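PDB 3VA7: KLLA0E08119p from Kluyveromyces lactis, which is the urea carboxylase part of a longer protein and probably uses ATP, hydrogencarbonate and biotin to convert urea to urea-1-carboxylate. Local coordinates for residues Ala477-Ala482 and Lys538-Thr543; Thr557-Gln562 and Arg573-Ser578; Ile675-Glu680 and Trp711-Gly716. One frame throughout, in Å; residues are numbered along the deposited sequence.

Contact 1 of 3, residues Ala477-Ala482 and Lys538-Thr543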
loop_
_atom_site.group_PDB
_atom_site.type_symbol
_atom_site.label_atom_id
_atom_site.label_comp_id
_atom_site.label_asym_id
_atom_site.label_seq_id
_atom_site.Cartn_x
_atom_site.Cartn_y
_atom_site.Cartn_z
ATOM N N ALA A 477 7.216 20.657 7.975
ATOM C CA ALA A 477 6.299 19.536 8.138
ATOM C C ALA A 477 5.298 19.676 9.304
ATOM O O ALA A 477 5.473 20.501 10.204
ATOM C CB ALA A 477 7.127 18.269 8.367
ATOM N N PHE A 478 4.266 18.845 9.343
ATOM C CA PHE A 478 3.513 18.808 10.596
ATOM C C PHE A 478 3.654 17.473 11.324
ATOM O O PHE A 478 4.303 16.589 10.835
ATOM C CB PHE A 478 2.058 19.313 10.428
ATOM C CG PHE A 478 1.163 18.414 9.629
ATOM C CD1 PHE A 478 0.418 17.413 10.257
ATOM C CD2 PHE A 478 1.030 18.588 8.265
ATOM C CE1 PHE A 478 -0.442 16.592 9.536
ATOM C CE2 PHE A 478 0.169 17.775 7.521
ATOM C CZ PHE A 478 -0.573 16.779 8.168
ATOM N N GLU A 479 3.067 17.323 12.493
ATOM C CA GLU A 479 3.254 16.108 13.265
ATOM C C GLU A 479 1.947 15.766 13.918
ATOM O O GLU A 479 1.273 16.636 14.431
ATOM C CB GLU A 479 4.354 16.303 14.327
ATOM C CG GLU A 479 4.551 15.107 15.291
ATOM C CD GLU A 479 5.580 15.360 16.415
ATOM O OE1 GLU A 479 5.571 14.583 17.418
ATOM O OE2 GLU A 479 6.384 16.330 16.276
ATOM N N VAL A 480 1.606 14.492 13.929
ATOM C CA VAL A 480 0.316 14.088 14.405
ATOM C C VAL A 480 0.327 13.811 15.915
ATOM O O VAL A 480 0.731 12.720 16.369
ATOM C CB VAL A 480 -0.164 12.847 13.637
ATOM C CG1 VAL A 480 -1.518 12.400 14.155
ATOM C CG2 VAL A 480 -0.210 13.132 12.144
ATOM N N LEU A 481 -0.126 14.781 16.697
ATOM C CA LEU A 481 -0.247 14.573 18.143
ATOM C C LEU A 481 -1.364 13.617 18.490
ATOM O O LEU A 481 -1.314 12.996 19.547
ATOM C CB LEU A 481 -0.515 15.888 18.875
ATOM C CG LEU A 481 0.602 16.837 19.329
ATOM C CD1 LEU A 481 1.971 16.488 18.766
ATOM C CD2 LEU A 481 0.165 18.264 18.963
ATOM N N ALA A 482 -2.393 13.546 17.632
ATOM C CA ALA A 482 -3.521 12.597 17.761
ATOM C C ALA A 482 -4.126 12.398 16.348
ATOM O O ALA A 482 -4.153 13.354 15.569
ATOM C CB ALA A 482 -4.538 13.131 18.693
ATOM N N LYS A 538 -5.160 16.126 16.185
ATOM C CA LYS A 538 -4.517 17.362 16.622
ATOM C C LYS A 538 -3.118 17.354 16.056
ATOM O O LYS A 538 -2.430 16.351 16.141
ATOM C CB LYS A 538 -4.589 17.674 18.154
ATOM C CG LYS A 538 -4.759 16.507 19.151
ATOM C CD LYS A 538 -5.762 16.753 20.369
ATOM C CE LYS A 538 -5.479 18.029 21.235
ATOM N NZ LYS A 538 -4.044 18.257 21.667
ATOM N N LEU A 539 -2.723 18.459 15.442
ATOM C CA LEU A 539 -1.476 18.506 14.726
ATOM C C LEU A 539 -0.543 19.578 15.270
ATOM O O LEU A 539 -0.981 20.667 15.577
ATOM C CB LEU A 539 -1.740 18.798 13.247
ATOM C CG LEU A 539 -2.844 18.045 12.499
ATOM C CD1 LEU A 539 -2.952 18.662 11.093
ATOM C CD2 LEU A 539 -2.560 16.529 12.456
ATOM N N LEU A 540 0.744 19.270 15.364
ATOM C CA LEU A 540 1.742 20.247 15.726
ATOM C C LEU A 540 2.462 20.696 14.463
ATOM O O LEU A 540 2.926 19.892 13.678
ATOM C CB LEU A 540 2.730 19.658 16.741
ATOM C CG LEU A 540 4.053 20.357 17.141
ATOM C CD1 LEU A 540 3.870 21.857 17.348
ATOM C CD2 LEU A 540 4.626 19.716 18.421
ATOM N N PHE A 541 2.541 21.994 14.261
ATOM C CA PHE A 541 3.168 22.487 13.068
ATOM C C PHE A 541 4.596 22.907 13.376
ATOM O O PHE A 541 4.832 23.619 14.368
ATOM C CB PHE A 541 2.361 23.646 12.506
ATOM C CG PHE A 541 1.253 23.223 11.609
ATOM C CD1 PHE A 541 1.408 23.268 10.226
ATOM C CD2 PHE A 541 0.057 22.783 12.130
ATOM C CE1 PHE A 541 0.380 22.885 9.390
ATOM C CE2 PHE A 541 -0.981 22.381 11.297
ATOM C CZ PHE A 541 -0.825 22.421 9.944
ATOM N N HIS A 542 5.532 22.478 12.532
ATOM C CA HIS A 542 6.948 22.677 12.807
ATOM C C HIS A 542 7.507 23.769 11.963
ATOM O O HIS A 542 8.719 24.071 11.972
ATOM C CB HIS A 542 7.715 21.384 12.581
ATOM C CG HIS A 542 7.598 20.466 13.735
ATOM N ND1 HIS A 542 6.897 19.283 13.677
ATOM C CD2 HIS A 542 8.018 20.601 15.015
ATOM C CE1 HIS A 542 6.934 18.697 14.860
ATOM N NE2 HIS A 542 7.606 19.477 15.690
ATOM N N THR A 543 6.599 24.349 11.215
ATOM C CA THR A 543 6.966 25.331 10.247
ATOM C C THR A 543 5.729 26.227 10.045
ATOM O O THR A 543 4.696 26.005 10.679
ATOM C CB THR A 543 7.406 24.624 8.998
ATOM O OG1 THR A 543 7.894 25.588 8.066
ATOM C CG2 THR A 543 6.226 23.881 8.397
#

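Contact 2 of 3, residues Thr557-Gln562 and Arg573-Ser578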
loop_
_atom_site.group_PDB
_atom_site.type_symbol
_atom_site.label_atom_id
_atom_site.label_comp_id
_atom_site.label_asym_id
_atom_site.label_seq_id
_atom_site.Cartn_x
_atom_site.Cartn_y
_atom_site.Cartn_z
ATOM N N THR A 557 -9.678 24.427 16.642
ATOM C CA THR A 557 -8.841 25.087 17.609
ATOM C C THR A 557 -7.490 25.434 17.019
ATOM O O THR A 557 -6.871 24.587 16.394
ATOM C CB THR A 557 -8.585 24.055 18.715
ATOM O OG1 THR A 557 -9.540 24.259 19.746
ATOM C CG2 THR A 557 -7.084 24.051 19.266
ATOM N N LEU A 558 -7.021 26.656 17.231
ATOM C CA LEU A 558 -5.608 26.956 17.081
ATOM C C LEU A 558 -5.043 27.540 18.374
ATOM O O LEU A 558 -5.427 28.664 18.811
ATOM C CB LEU A 558 -5.327 27.889 15.914
ATOM C CG LEU A 558 -3.840 28.069 15.645
ATOM C CD1 LEU A 558 -3.343 26.775 15.038
ATOM C CD2 LEU A 558 -3.536 29.289 14.729
ATOM N N ASN A 559 -4.111 26.771 18.955
ATOM C CA ASN A 559 -3.577 27.026 20.293
ATOM C C ASN A 559 -4.756 27.383 21.202
ATOM O O ASN A 559 -4.695 28.342 21.982
ATOM C CB ASN A 559 -2.528 28.153 20.260
ATOM C CG ASN A 559 -1.266 27.745 19.553
ATOM O OD1 ASN A 559 -0.766 26.644 19.766
ATOM N ND2 ASN A 559 -0.722 28.636 18.728
ATOM N N ASP A 560 -5.856 26.653 21.017
ATOM C CA ASP A 560 -7.028 26.719 21.903
ATOM C C ASP A 560 -8.093 27.783 21.639
ATOM O O ASP A 560 -9.199 27.679 22.167
ATOM C CB ASP A 560 -6.589 26.717 23.366
ATOM C CG ASP A 560 -6.038 25.371 23.780
ATOM O OD1 ASP A 560 -6.801 24.382 23.700
ATOM O OD2 ASP A 560 -4.838 25.292 24.142
ATOM N N ALA A 561 -7.778 28.775 20.819
ATOM C CA ALA A 561 -8.774 29.737 20.364
ATOM C C ALA A 561 -9.534 29.170 19.159
ATOM O O ALA A 561 -8.897 28.835 18.167
ATOM C CB ALA A 561 -8.105 31.092 20.004
ATOM N N GLN A 562 -10.876 29.069 19.254
ATOM C CA GLN A 562 -11.734 28.760 18.086
ATOM C C GLN A 562 -11.297 29.511 16.817
ATOM O O GLN A 562 -10.817 30.660 16.839
ATOM C CB GLN A 562 -13.226 29.013 18.353
ATOM C CG GLN A 562 -13.914 27.944 19.195
ATOM C CD GLN A 562 -14.589 26.815 18.374
ATOM O OE1 GLN A 562 -14.273 25.626 18.555
ATOM N NE2 GLN A 562 -15.537 27.183 17.494
ATOM N N ARG A 573 4.015 27.798 13.941
ATOM C CA ARG A 573 5.220 27.017 14.274
ATOM C C ARG A 573 5.271 26.935 15.761
ATOM O O ARG A 573 5.417 27.956 16.440
ATOM C CB ARG A 573 6.535 27.622 13.777
ATOM C CG ARG A 573 7.746 26.924 14.389
ATOM C CD ARG A 573 9.048 27.339 13.747
ATOM N NE ARG A 573 10.156 26.528 14.265
ATOM C CZ ARG A 573 11.463 26.824 14.149
ATOM N NH1 ARG A 573 11.871 27.948 13.534
ATOM N NH2 ARG A 573 12.380 25.989 14.658
ATOM N N GLY A 574 5.138 25.715 16.266
ATOM C CA GLY A 574 4.719 25.527 17.636
ATOM C C GLY A 574 3.199 25.567 17.731
ATOM O O GLY A 574 2.646 25.285 18.785
ATOM N N ASP A 575 2.505 25.893 16.640
ATOM C CA ASP A 575 1.049 25.918 16.707
ATOM C C ASP A 575 0.415 24.523 16.800
ATOM O O ASP A 575 0.815 23.582 16.134
ATOM C CB ASP A 575 0.455 26.661 15.523
ATOM C CG ASP A 575 0.463 28.175 15.695
ATOM O OD1 ASP A 575 1.036 28.680 16.722
ATOM O OD2 ASP A 575 -0.119 28.842 14.775
ATOM N N ILE A 576 -0.580 24.392 17.644
ATOM C CA ILE A 576 -1.366 23.198 17.615
ATOM C C ILE A 576 -2.756 23.507 17.060
ATOM O O ILE A 576 -3.557 24.230 17.688
ATOM C CB ILE A 576 -1.426 22.526 18.983
ATOM C CG1 ILE A 576 -0.019 22.032 19.356
ATOM C CG2 ILE A 576 -2.499 21.422 18.989
ATOM C CD1 ILE A 576 0.245 21.968 20.839
ATOM N N LEU A 577 -2.999 22.960 15.864
ATOM C CA LEU A 577 -4.317 22.930 15.222
ATOM C C LEU A 577 -4.997 21.690 15.690
ATOM O O LEU A 577 -4.388 20.648 15.765
ATOM C CB LEU A 577 -4.187 22.924 13.689
ATOM C CG LEU A 577 -5.423 22.707 12.787
ATOM C CD1 LEU A 577 -6.478 23.790 12.943
ATOM C CD2 LEU A 577 -5.002 22.610 11.308
ATOM N N SER A 578 -6.258 21.793 16.035
ATOM C CA SER A 578 -6.992 20.622 16.462
ATOM C C SER A 578 -8.426 20.696 15.937
ATOM O O SER A 578 -9.108 21.711 16.112
ATOM C CB SER A 578 -6.951 20.519 17.993
ATOM O OG SER A 578 -8.147 19.952 18.516
#

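Contact 3 of 3, residues Ile675-Glu680 and Trp711-Gly716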
loop_
_atom_site.group_PDB
_atom_site.type_symbol
_atom_site.label_atom_id
_atom_site.label_comp_id
_atom_site.label_asym_id
_atom_site.label_seq_id
_atom_site.Cartn_x
_atom_site.Cartn_y
_atom_site.Cartn_z
ATOM N N ILE A 675 -38.811 -2.297 -16.016
ATOM C CA ILE A 675 -39.719 -3.371 -15.539
ATOM C C ILE A 675 -39.333 -4.780 -16.045
ATOM O O ILE A 675 -40.030 -5.752 -15.756
ATOM C CB ILE A 675 -41.240 -3.054 -15.808
ATOM C CG1 ILE A 675 -41.548 -2.968 -17.322
ATOM C CG2 ILE A 675 -41.644 -1.750 -15.172
ATOM C CD1 ILE A 675 -43.073 -2.959 -17.655
ATOM N N ASP A 676 -38.252 -4.884 -16.811
ATOM C CA ASP A 676 -37.644 -6.175 -17.165
ATOM C C ASP A 676 -37.006 -6.792 -15.904
ATOM O O ASP A 676 -36.814 -8.012 -15.848
ATOM C CB ASP A 676 -36.570 -6.027 -18.277
ATOM C CG ASP A 676 -35.657 -4.836 -18.055
ATOM O OD1 ASP A 676 -34.449 -4.855 -18.359
ATOM O OD2 ASP A 676 -36.142 -3.838 -17.530
ATOM N N LEU A 677 -36.724 -5.943 -14.898
ATOM C CA LEU A 677 -36.061 -6.352 -13.653
ATOM C C LEU A 677 -36.847 -6.105 -12.335
ATOM O O LEU A 677 -36.937 -7.010 -11.507
ATOM C CB LEU A 677 -34.664 -5.701 -13.569
ATOM C CG LEU A 677 -33.842 -6.005 -14.811
ATOM C CD1 LEU A 677 -32.721 -4.999 -15.074
ATOM C CD2 LEU A 677 -33.320 -7.425 -14.683
ATOM N N PHE A 678 -37.335 -4.882 -12.120
ATOM C CA PHE A 678 -38.182 -4.528 -10.953
ATOM C C PHE A 678 -39.683 -4.325 -11.294
ATOM O O PHE A 678 -40.026 -3.783 -12.342
ATOM C CB PHE A 678 -37.729 -3.215 -10.351
ATOM C CG PHE A 678 -36.332 -3.221 -9.823
ATOM C CD1 PHE A 678 -35.263 -2.863 -10.649
ATOM C CD2 PHE A 678 -36.078 -3.536 -8.479
ATOM C CE1 PHE A 678 -33.976 -2.829 -10.170
ATOM C CE2 PHE A 678 -34.783 -3.506 -7.979
ATOM C CZ PHE A 678 -33.725 -3.149 -8.829
ATOM N N LYS A 679 -40.585 -4.689 -10.398
ATOM C CA LYS A 679 -41.968 -4.282 -10.620
ATOM C C LYS A 679 -42.120 -2.763 -10.602
ATOM O O LYS A 679 -41.468 -2.080 -9.787
ATOM C CB LYS A 679 -42.927 -4.934 -9.619
ATOM C CG LYS A 679 -43.319 -6.317 -10.060
ATOM C CD LYS A 679 -44.057 -7.087 -8.975
ATOM C CE LYS A 679 -44.101 -8.593 -9.335
ATOM N NZ LYS A 679 -43.896 -8.792 -10.851
ATOM N N GLU A 680 -42.956 -2.253 -11.525
ATOM C CA GLU A 680 -43.461 -0.862 -11.538
ATOM C C GLU A 680 -43.602 -0.243 -10.163
ATOM O O GLU A 680 -42.969 0.766 -9.892
ATOM C CB GLU A 680 -44.830 -0.781 -12.224
ATOM C CG GLU A 680 -44.841 -0.307 -13.692
ATOM C CD GLU A 680 -44.471 1.151 -13.798
ATOM O OE1 GLU A 680 -43.566 1.519 -14.617
ATOM O OE2 GLU A 680 -45.088 1.916 -13.007
ATOM N N TRP A 711 -39.432 -8.126 -7.376
ATOM C CA TRP A 711 -38.685 -8.482 -8.549
ATOM C C TRP A 711 -39.562 -8.910 -9.737
ATOM O O TRP A 711 -40.603 -9.519 -9.579
ATOM C CB TRP A 711 -37.683 -9.574 -8.187
ATOM C CG TRP A 711 -36.733 -9.154 -7.121
ATOM C CD1 TRP A 711 -36.706 -9.591 -5.819
ATOM C CD2 TRP A 711 -35.674 -8.196 -7.236
ATOM N NE1 TRP A 711 -35.681 -8.988 -5.128
ATOM C CE2 TRP A 711 -35.025 -8.133 -5.971
ATOM C CE3 TRP A 711 -35.174 -7.415 -8.291
ATOM C CZ2 TRP A 711 -33.914 -7.313 -5.735
ATOM C CZ3 TRP A 711 -34.055 -6.585 -8.046
ATOM C CH2 TRP A 711 -33.455 -6.534 -6.775
ATOM N N ALA A 712 -39.118 -8.581 -10.938
ATOM C CA ALA A 712 -39.865 -8.881 -12.136
ATOM C C ALA A 712 -39.531 -10.259 -12.569
ATOM O O ALA A 712 -40.242 -10.819 -13.352
ATOM C CB ALA A 712 -39.545 -7.865 -13.267
ATOM N N ARG A 713 -38.415 -10.794 -12.111
ATOM C CA ARG A 713 -38.001 -12.136 -12.502
ATOM C C ARG A 713 -38.082 -12.982 -11.244
ATOM O O ARG A 713 -38.099 -12.442 -10.121
ATOM C CB ARG A 713 -36.572 -12.156 -13.084
ATOM C CG ARG A 713 -36.300 -11.244 -14.261
ATOM C CD ARG A 713 -34.850 -11.379 -14.696
ATOM N NE ARG A 713 -33.938 -10.941 -13.643
ATOM C CZ ARG A 713 -32.602 -11.028 -13.664
ATOM N NH1 ARG A 713 -31.965 -11.531 -14.695
ATOM N NH2 ARG A 713 -31.883 -10.611 -12.623
ATOM N N SER A 714 -38.145 -14.300 -11.435
ATOM C CA SER A 714 -38.301 -15.244 -10.337
ATOM C C SER A 714 -36.923 -15.593 -9.767
ATOM O O SER A 714 -36.809 -15.927 -8.569
ATOM C CB SER A 714 -39.022 -16.514 -10.818
ATOM O OG SER A 714 -38.257 -17.257 -11.776
ATOM N N ASP A 715 -35.900 -15.534 -10.645
ATOM C CA ASP A 715 -34.471 -15.711 -10.323
ATOM C C ASP A 715 -33.588 -15.026 -11.377
ATOM O O ASP A 715 -34.108 -14.495 -12.354
ATOM C CB ASP A 715 -34.100 -17.194 -10.217
ATOM C CG ASP A 715 -34.467 -17.999 -11.472
ATOM O OD1 ASP A 715 -35.584 -18.546 -11.437
ATOM O OD2 ASP A 715 -33.663 -18.094 -12.445
ATOM N N GLY A 716 -32.261 -15.040 -11.171
ATOM C CA GLY A 716 -31.306 -14.506 -12.147
ATOM C C GLY A 716 -30.621 -15.522 -13.059
ATOM O O GLY A 716 -29.602 -15.187 -13.683
HETATM O O HOH W 1 -35.474 -9.412 -11.505
#

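Contact 1 of 3, residues Ala477-Ala482 and Lys538-Thr543
Strands 477-480 and 538-541 pair antiparallel in a sheet of the carboxyltransferase region, with a classic beta bulge at one end. Glu-479 and Leu-540 form a hydrogen-bonded pair: Glu-479 N reaches Leu-540 O at 2.8 Å, and Leu-540 N returns to Glu-479 O at 2.8 Å with a straighter N-H...O angle of 164°. Phe-478 with Phe-541 and Val-480 with Leu-539 are the non-hydrogen-bonded pairs that flank it. Past Val-480 the register slips by one, and Leu-481 and Ala-482 both face Lys-538. Lys-538 O takes Ala-482 N at 3.2 Å and, weakly, Leu-481 N. At the other end His-542 N bonds to Ala-477 O at 3.1 Å.

The face carrying Phe-478, Val-480, Leu-539 and Phe-541 is apolar. Phe-478 CB sits above the middle of the Phe-541 ring, 4.0 Å from its centroid, a CH-pi contact. The two rings, with planes 30° apart, are nearly parallel but strongly offset, with little overlap. With chi1 at 69°, the Phe-478 ring is instead swung to the Leu-539 methyls, and Phe-478 CE1 lies 3.6 Å from Leu-539 CD1. Val-480 runs alongside the same leucine. At the corner, Leu-481 CD2 packs at 3.7 Å on Leu-540 CB, whose side chain lies on the other face.

Further strands continue the sheet on both sides. Strand 576-582 bonds to 538-541 through Leu-577 and Leu-539 and sets Leu-577 against Phe-541, while strand 626-628 borders 477-480, where Leu-627 bonds to the backbone of Phe-478.

Contact 2 of 3, residues Thr557-Gln562 and Arg573-Ser578
Backbone bonds join strands 553-558 and 576-582, neighbours in the antiparallel sheet of the carboxyltransferase A and B region. Thr-557 and Ser-578 are a hydrogen-bonded pair, Thr-557 N to Ser-578 O at 2.8 Å and Ser-578 N to Thr-557 O at 2.9 Å. Leu-558 and Leu-577 follow as a non-hydrogen-bonded pair, and Asn-559 N then bonds to Ile-576 O at 2.9 Å. Here the chain doubles back through a type I' turn, Leu-558 to Ala-561, into the outermost strand 561-562.

The side-chain bonds centre on Asn-559. Its OD1 accepts Ile-576 N at 3.1 Å, while Asn-559 ND2 gives a hydrogen bond to Asp-575 OD1 at 2.7 Å. That donor keeps its acceptor close to its own amide plane but meets the carboxylate from 72° out of the carboxylate plane, the two groups standing almost perpendicular.

Apolar contacts are few. Leu-558 CD1 lies 4.2 Å from Leu-577 CB, and Thr-557 CG2 is 3.8 Å from Ser-578 CB.

The chemistry implies that the Asn-559 amide carries the pairing one step further: OD1 stands in for a backbone acceptor, though Ile-576 N approaches from above its plane. Asn-559 ND2 and the backbone N of Lys-572 each hold one oxygen of the Asp-575 carboxylate, just ahead of strand 576-582.

Contact 3 of 3, residues Ile675-Glu680 and Trp711-Gly716
Leu-677 O is the hub, meeting Ala-712 N at 2.7 Å in a nearly straight hydrogen bond whose donor stands above the carbonyl plane. A water gives a second bond to Leu-677 O at 2.8 Å. The same water accepts a bond from Arg-713 NE at 3.0 Å and a weak one from Arg-713 N; it lies in the guanidinium plane, at its edge. The flat group is covered on both faces, by Leu-677 CD2, 3.7 Å from Arg-713 NE, on one and by Asp-715 O and Gly-716 CA on the other. Ala-712 CB points toward 675-680, 3.3 Å from Ile-675 O.

Beside this, the Phe-678 ring and the six-membered ring of Trp-711 meet obliquely, centroids 4.8 Å apart and planes at 31°. Both side chains have CG anti to the carbonyl carbon (chi1 -62° and -59°), and they run side by side in the same direction.

Second-shell residues hold these groups. Arg-713 NH2 bonds to the carbonyls of Pro-723 and Asn-725, and Trp-711 NE1 to Asp-741 OD1, while Phe-738 meets Phe-678 edge-to-face. Separately, a salt bridge from Asp-676 OD1 to Arg-841 anchors the 675-680 loop.

The whole is a single backbone bridge between two loops, packed on strand 756-762 of the mixed sheet of the carboxyltransferase A and B region, with the Trp-711 side chain about 12 Å from the bound biotin group.

In the fold
From the N terminus, contact 1 comes first: 55 residues, helix 511-520 among them, separate 477-482 from 538-543. Contact 2 opens only after that and closes a short excursion of ten residues between 557-562 and 573-578. The two are in series but abut in one antiparallel sheet, where Phe-541 O probably bonds to Gly-574 N; together they give four neighbouring strands, in the order 477-480, 538-541, 576-582 and 553-558 across the sheet. Contact 3 follows, neither nested nor crossing, and joins two loops across helix 680-688 and strands 691-698 and 701-705. Its centre is about 55 Å from that of contact 1.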